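Local structure of response regulator (Helicobacter pylori, 2PLN) at residues R20-E25 / D64-S69. The protein is probably a two-component response regulator that binds DNA to control transcription, represented here by its N-terminal receiver domain. Numbering follows the deposited sequence.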
# COMPACT_ATOMS: atom_id res chain seq x y z
N ARG A 20 -6.13 5.92 16.83
CA ARG A 20 -5.12 5.25 17.65
C ARG A 20 -4.46 4.12 16.86
O ARG A 20 -5.15 3.32 16.21
CB ARG A 20 -5.71 4.69 18.94
CG ARG A 20 -4.59 4.35 19.98
CD ARG A 20 -5.01 3.43 21.16
NE ARG A 20 -5.65 4.23 22.14
CZ ARG A 20 -5.15 4.57 23.33
NH1 ARG A 20 -4.01 4.10 23.81
NH2 ARG A 20 -5.88 5.36 24.06
N VAL A 21 -3.13 4.07 16.91
CA VAL A 21 -2.36 3.06 16.15
C VAL A 21 -1.61 2.11 17.12
O VAL A 21 -1.01 2.58 18.08
CB VAL A 21 -1.31 3.76 15.26
CG1 VAL A 21 -0.37 2.72 14.64
CG2 VAL A 21 -2.01 4.67 14.19
N LEU A 22 -1.68 0.80 16.88
CA LEU A 22 -0.88 -0.16 17.62
C LEU A 22 0.36 -0.56 16.80
O LEU A 22 0.25 -0.93 15.63
CB LEU A 22 -1.69 -1.41 17.93
CG LEU A 22 -0.95 -2.52 18.68
CD1 LEU A 22 -0.43 -2.07 20.10
CD2 LEU A 22 -1.82 -3.80 18.79
N LEU A 23 1.54 -0.49 17.42
CA LEU A 23 2.77 -0.84 16.71
C LEU A 23 3.35 -2.03 17.42
O LEU A 23 3.71 -1.92 18.60
CB LEU A 23 3.80 0.32 16.74
CG LEU A 23 3.40 1.65 16.11
CD1 LEU A 23 4.35 2.85 16.47
CD2 LEU A 23 3.21 1.53 14.58
N ILE A 24 3.40 -3.17 16.74
CA ILE A 24 4.08 -4.35 17.29
C ILE A 24 5.48 -4.39 16.70
O ILE A 24 5.65 -4.68 15.54
CB ILE A 24 3.28 -5.64 17.06
CG1 ILE A 24 1.88 -5.51 17.72
CG2 ILE A 24 4.10 -6.89 17.60
CD1 ILE A 24 0.83 -6.51 17.24
N GLU A 25 6.47 -4.08 17.53
CA GLU A 25 7.82 -3.80 17.06
C GLU A 25 8.81 -4.08 18.20
O GLU A 25 8.74 -3.46 19.28
CB GLU A 25 7.90 -2.35 16.58
CG GLU A 25 9.30 -1.90 16.14
CD GLU A 25 9.96 -2.85 15.13
OE1 GLU A 25 10.93 -3.54 15.52
OE2 GLU A 25 9.50 -2.93 13.95
N ASP A 64 -7.49 1.83 15.36
CA ASP A 64 -7.93 2.02 13.97
C ASP A 64 -7.01 1.28 13.02
O ASP A 64 -7.41 0.92 11.92
CB ASP A 64 -7.94 3.51 13.67
CG ASP A 64 -8.87 4.27 14.61
OD1 ASP A 64 -10.11 4.22 14.39
OD2 ASP A 64 -8.48 4.92 15.59
N LEU A 65 -5.76 1.07 13.45
CA LEU A 65 -4.71 0.46 12.60
C LEU A 65 -3.66 -0.24 13.46
O LEU A 65 -3.35 0.23 14.57
CB LEU A 65 -4.03 1.56 11.77
CG LEU A 65 -3.02 1.09 10.70
CD1 LEU A 65 -3.00 1.99 9.47
CD2 LEU A 65 -1.60 0.96 11.30
N VAL A 66 -3.15 -1.37 12.98
CA VAL A 66 -2.03 -2.07 13.64
C VAL A 66 -0.98 -2.30 12.59
O VAL A 66 -1.30 -2.68 11.45
CB VAL A 66 -2.42 -3.46 14.30
CG1 VAL A 66 -3.13 -4.42 13.31
CG2 VAL A 66 -1.19 -4.13 14.97
N MSE A 67 0.27 -2.04 12.96
CA MSE A 67 1.39 -2.45 12.15
C MSE A 67 2.21 -3.47 12.91
O MSE A 67 2.60 -3.25 14.06
CB MSE A 67 2.28 -1.27 11.75
CG MSE A 67 3.30 -1.70 10.70
SE MSE A 67 4.17 -0.25 9.78
CE MSE A 67 4.84 0.72 11.31
N VAL A 68 2.46 -4.61 12.28
CA VAL A 68 3.11 -5.73 12.97
C VAL A 68 4.35 -6.16 12.22
O VAL A 68 4.31 -6.36 11.00
CB VAL A 68 2.12 -6.91 13.21
CG1 VAL A 68 1.41 -7.37 11.91
CG2 VAL A 68 2.81 -8.10 13.88
N SER A 69 5.45 -6.25 12.95
CA SER A 69 6.69 -6.90 12.51
C SER A 69 6.94 -7.97 13.52
O SER A 69 7.18 -7.68 14.69
CB SER A 69 7.89 -5.95 12.57
OG SER A 69 7.58 -4.73 11.98
O HOH W 1 5.57 -2.69 13.45
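Leu-23 lays one methyl, CD2, across the bent chain of Met-67, a selenomethionine, touching CE at 3.7 Å and CB at 4.1 Å. The pair illustrates how neighbouring parallel strands of a CheY-like receiver domain fill one face of their sheet, which they share with Val-21 and Leu-65. The bend at chi3 (55°) of Met-67 turns its methyl back to this leucine. Val-21 and Leu-65 run side by side; helix 28-40 packs on Val-21 and Leu-23, strand 88-93 on Leu-65. The other face carries Leu-22, Val-66, Ile-24 and Val-68. There CG2 of Val-66, anti to its backbone N, touches two neighbours on the other strand, CD2 of Leu-22 and CD1 of Ile-24, each at 3.9 Å, whereas Ile-24 lies alongside Val-68. Backbone bonds join the strands, among them Ile-24 N to Met-67 O at 2.8 Å.

At the start of the pair, the N-H of Arg-20 meets the anti lone pair of OD2 of Asp-64 at 2.8 Å. At the other end, Ile-24 O accepts from Ser-69 N and a water, while Ser-69 OG lies 3.3 Å from OE2 of Glu-25, a weak and unsettled bond. Ser-69 stands where receiver domains usually carry the phosphoacceptor aspartate; Asp-64, the predicted phosphorylation site, lies just before strand 65-68, at the opposite end. Glu-25, held by Lys-115, thus has a hydroxyl beside it rather than a carboxylate, which suggests that the usual acyl-phosphate would not form at this position.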